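Local coordinates for protein histidine kinase (Synechocystis sp., PDB 5DFY) that probably acts as a light-sensing histidine kinase of a two-component system, this piece being a GAF domain that carries a covalently bound phycocyanobilin, at residues D69-V73 / F84-A90. Sequence-based numbering, arbitrary orientation.
Sequences DRVLV and FIHESVA. With CYC (phycocyanobilin), chain B.
Asp-69 O accepts the backbone N-H of Ala-90 at 3.1 Å, beside the antiparallel ladder of strands 70-76 and 82-89; its carboxylate turns to the backbone N of Asn-171, and with Arg-70 it forms a classic beta bulge opposite Tyr-169 of strand 161-170. Arg-70, in a non-hydrogen-bonded pair with Val-89, runs beside that valine, and its chain bends at chi3 (-46°), swinging the guanidinium across to Glu-87. There NH2 meets OE2 of Glu-87 at 2.8 Å in a salt bridge, with the two planes 31° apart and the carboxylate oxygen tilted slightly out of the guanidinium plane. Arg-70 also binds the carbonyls of Phe-146 and Glu-94, while the Glu-87 carboxylate takes the backbone N-H groups of Leu-96 and Lys-97, so the ion pair joins the hairpin to the chain just after strand 82-89 and to Phe-146. A leucine in place of Arg-70 would probably leave Glu-87 without its countercharge and those two carbonyls without this donor. Val-71 and Ser-88 form a hydrogen-bonded pair, with N to O distances of 2.8 Å from Val-71 N to Ser-88 O and 2.9 Å from Ser-88 N to Val-71 O. Leu-72 splits its branches: CD2 lies against Glu-87 CB at 3.7 Å, and CD1 touches Phe-84 CE1 at 3.6 Å. The same CE1 of Phe-84 approaches CAB of phycocyanobilin at 3.5 Å, the bilin carbon lying at the ring edge. At Val-73, N is bonded to His-86 O and O takes Ile-85 N at 3.0 Å; an extra residue on the 84-90 side makes a second classic bulge, Ile-85 and His-86 sharing Val-73 as partner. Val-71 and Val-73 pack against helix 50-66, whereas Leu-72 touches Tyr-169 behind Phe-84: the edge hairpin of an antiparallel GAF-domain sheet, contributing Phe-84 to the bilin pocket.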
loop_
_atom_site.group_PDB
_atom_site.type_symbol
_atom_site.label_atom_id
_atom_site.label_comp_id
_atom_site.label_asym_id
_atom_site.label_seq_id
_atom_site.Cartn_x
_atom_site.Cartn_y
_atom_site.Cartn_z
ATOM N N ASP A 69 -10.542 -12.816 23.376
ATOM C CA ASP A 69 -11.690 -13.709 23.243
ATOM C C ASP A 69 -12.297 -13.730 21.845
ATOM O O ASP A 69 -12.795 -14.762 21.388
ATOM C CB ASP A 69 -12.749 -13.315 24.258
ATOM C CG ASP A 69 -12.275 -13.516 25.676
ATOM O OD1 ASP A 69 -11.682 -14.587 25.949
ATOM O OD2 ASP A 69 -12.477 -12.610 26.497
ATOM N N ARG A 70 -12.239 -12.588 21.154
ATOM C CA ARG A 70 -12.819 -12.462 19.813
ATOM C C ARG A 70 -11.948 -11.533 18.990
ATOM O O ARG A 70 -11.374 -10.617 19.539
ATOM C CB ARG A 70 -14.236 -11.912 19.849
ATOM C CG ARG A 70 -15.036 -12.203 18.592
ATOM C CD ARG A 70 -16.306 -11.377 18.437
ATOM N NE ARG A 70 -17.159 -11.260 19.628
ATOM C CZ ARG A 70 -18.085 -12.135 20.010
ATOM N NH1 ARG A 70 -18.772 -11.874 21.104
ATOM N NH2 ARG A 70 -18.325 -13.248 19.334
ATOM N N VAL A 71 -11.855 -11.799 17.688
ATOM C CA VAL A 71 -11.216 -10.888 16.731
ATOM C C VAL A 71 -12.184 -10.694 15.578
ATOM O O VAL A 71 -12.801 -11.658 15.110
ATOM C CB VAL A 71 -9.891 -11.431 16.230
ATOM C CG1 VAL A 71 -9.294 -10.525 15.153
ATOM C CG2 VAL A 71 -8.925 -11.633 17.377
ATOM N N LEU A 72 -12.319 -9.450 15.115
ATOM C CA LEU A 72 -13.218 -9.136 14.014
ATOM C C LEU A 72 -12.501 -8.325 12.943
ATOM O O LEU A 72 -11.667 -7.447 13.242
ATOM C CB LEU A 72 -14.442 -8.360 14.466
ATOM C CG LEU A 72 -15.376 -9.057 15.468
ATOM C CD1 LEU A 72 -16.359 -8.077 16.081
ATOM C CD2 LEU A 72 -16.088 -10.200 14.764
ATOM N N VAL A 73 -12.854 -8.635 11.702
ATOM C CA VAL A 73 -12.461 -7.838 10.539
ATOM C C VAL A 73 -13.700 -7.129 10.013
ATOM O O VAL A 73 -14.701 -7.774 9.701
ATOM C CB VAL A 73 -11.844 -8.716 9.442
ATOM C CG1 VAL A 73 -11.444 -7.844 8.226
ATOM C CG2 VAL A 73 -10.622 -9.471 9.960
ATOM N N PHE A 84 -19.076 -6.684 8.844
ATOM C CA PHE A 84 -18.163 -7.714 9.313
ATOM C C PHE A 84 -17.996 -8.759 8.255
ATOM O O PHE A 84 -18.977 -9.213 7.652
ATOM C CB PHE A 84 -18.690 -8.347 10.616
ATOM C CG PHE A 84 -18.640 -7.415 11.771
ATOM C CD1 PHE A 84 -17.418 -6.977 12.249
ATOM C CD2 PHE A 84 -19.794 -6.938 12.357
ATOM C CE1 PHE A 84 -17.337 -6.108 13.292
ATOM C CE2 PHE A 84 -19.718 -6.042 13.413
ATOM C CZ PHE A 84 -18.491 -5.639 13.888
ATOM N N ILE A 85 -16.761 -9.146 8.003
ATOM C CA ILE A 85 -16.522 -10.170 7.032
ATOM C C ILE A 85 -15.708 -11.322 7.570
ATOM O O ILE A 85 -15.578 -12.323 6.886
ATOM C CB ILE A 85 -15.861 -9.573 5.772
ATOM C CG1 ILE A 85 -14.525 -8.926 6.101
ATOM C CG2 ILE A 85 -16.804 -8.520 5.138
ATOM C CD1 ILE A 85 -13.746 -8.568 4.841
ATOM N N HIS A 86 -15.200 -11.220 8.805
ATOM C CA HIS A 86 -14.596 -12.385 9.437
ATOM C C HIS A 86 -14.555 -12.260 10.946
ATOM O O HIS A 86 -14.419 -11.174 11.493
ATOM C CB HIS A 86 -13.180 -12.642 8.920
ATOM C CG HIS A 86 -12.704 -14.030 9.188
ATOM N ND1 HIS A 86 -12.881 -15.065 8.297
ATOM C CD2 HIS A 86 -12.113 -14.575 10.280
ATOM C CE1 HIS A 86 -12.393 -16.178 8.814
ATOM N NE2 HIS A 86 -11.922 -15.906 10.017
ATOM N N GLU A 87 -14.672 -13.415 11.600
ATOM C CA GLU A 87 -14.628 -13.542 13.052
ATOM C C GLU A 87 -13.739 -14.713 13.445
ATOM O O GLU A 87 -13.839 -15.800 12.870
ATOM C CB GLU A 87 -16.042 -13.751 13.609
ATOM C CG GLU A 87 -16.097 -14.081 15.094
ATOM C CD GLU A 87 -17.517 -14.370 15.546
ATOM O OE1 GLU A 87 -18.260 -15.035 14.780
ATOM O OE2 GLU A 87 -17.888 -13.913 16.644
ATOM N N SER A 88 -12.878 -14.510 14.435
ATOM C CA SER A 88 -12.221 -15.604 15.138
ATOM C C SER A 88 -12.666 -15.494 16.590
ATOM O O SER A 88 -12.476 -14.457 17.209
ATOM C CB SER A 88 -10.695 -15.522 15.025
ATOM O OG SER A 88 -10.032 -16.557 15.725
ATOM N N VAL A 89 -13.269 -16.549 17.128
ATOM C CA VAL A 89 -13.793 -16.497 18.477
ATOM C C VAL A 89 -13.553 -17.816 19.208
ATOM O O VAL A 89 -13.629 -18.899 18.603
ATOM C CB VAL A 89 -15.295 -16.146 18.453
ATOM C CG1 VAL A 89 -16.126 -17.202 17.717
ATOM C CG2 VAL A 89 -15.848 -15.928 19.858
ATOM N N ALA A 90 -13.236 -17.720 20.502
ATOM C CA ALA A 90 -13.064 -18.922 21.324
ATOM C C ALA A 90 -14.419 -19.607 21.503
ATOM O O ALA A 90 -15.461 -18.950 21.530
ATOM C CB ALA A 90 -12.457 -18.574 22.670
HETATM C CHA CYC B . -17.237 5.806 18.440
HETATM N NA CYC B . -17.618 3.539 17.360
HETATM C C1A CYC B . -16.822 4.651 17.899
HETATM C C2A CYC B . -15.382 4.250 17.753
HETATM C C3A CYC B . -15.316 2.940 17.149
HETATM C C4A CYC B . -16.701 2.498 16.918
HETATM C CMA CYC B . -14.040 2.208 16.825
HETATM C CAA CYC B . -14.214 5.149 18.119
HETATM C CBA CYC B . -14.109 6.059 16.876
HETATM C CGA CYC B . -13.070 7.179 16.934
HETATM O O1A CYC B . -12.567 7.488 18.037
HETATM O O2A CYC B . -12.726 7.826 15.884
HETATM C CHB CYC B . -17.227 1.266 16.268
HETATM N NB CYC B . -15.606 -0.384 17.242
HETATM C C1B CYC B . -16.600 0.102 16.244
HETATM C C2B CYC B . -16.797 -0.949 15.239
HETATM C C3B CYC B . -15.989 -2.044 15.571
HETATM C C4B CYC B . -15.248 -1.757 16.819
HETATM C CMB CYC B . -17.737 -0.809 14.061
HETATM C CAB CYC B . -15.875 -3.354 14.800
HETATM C CBB CYC B . -14.490 -3.478 14.182
HETATM O OB CYC B . -14.462 -2.446 17.424
HETATM N NC CYC B . -22.253 3.678 17.755
HETATM C C1C CYC B . -23.154 2.831 17.714
HETATM C C2C CYC B . -24.677 3.614 17.870
HETATM C C3C CYC B . -24.453 4.852 17.516
HETATM C C4C CYC B . -22.902 5.077 17.915
HETATM C CMC CYC B . -25.781 2.835 17.068
HETATM C CAC CYC B . -25.382 6.014 18.178
HETATM C CBC CYC B . -26.755 5.947 17.550
HETATM O OC CYC B . -23.025 1.630 17.583
HETATM C CHD CYC B . -22.326 6.257 18.188
HETATM N ND CYC B . -19.836 5.597 18.085
HETATM C C1D CYC B . -20.863 6.428 18.444
HETATM C C2D CYC B . -20.362 7.505 19.116
HETATM C C3D CYC B . -19.014 7.363 19.171
HETATM C C4D CYC B . -18.690 6.174 18.525
HETATM C CMD CYC B . -21.224 8.638 19.657
HETATM C CAD CYC B . -18.040 8.318 19.813
HETATM C CBD CYC B . -17.640 7.832 21.190
HETATM C CGD CYC B . -18.841 7.873 22.119
HETATM O O1D CYC B . -19.390 6.812 22.519
HETATM O O2D CYC B . -19.317 8.977 22.503
#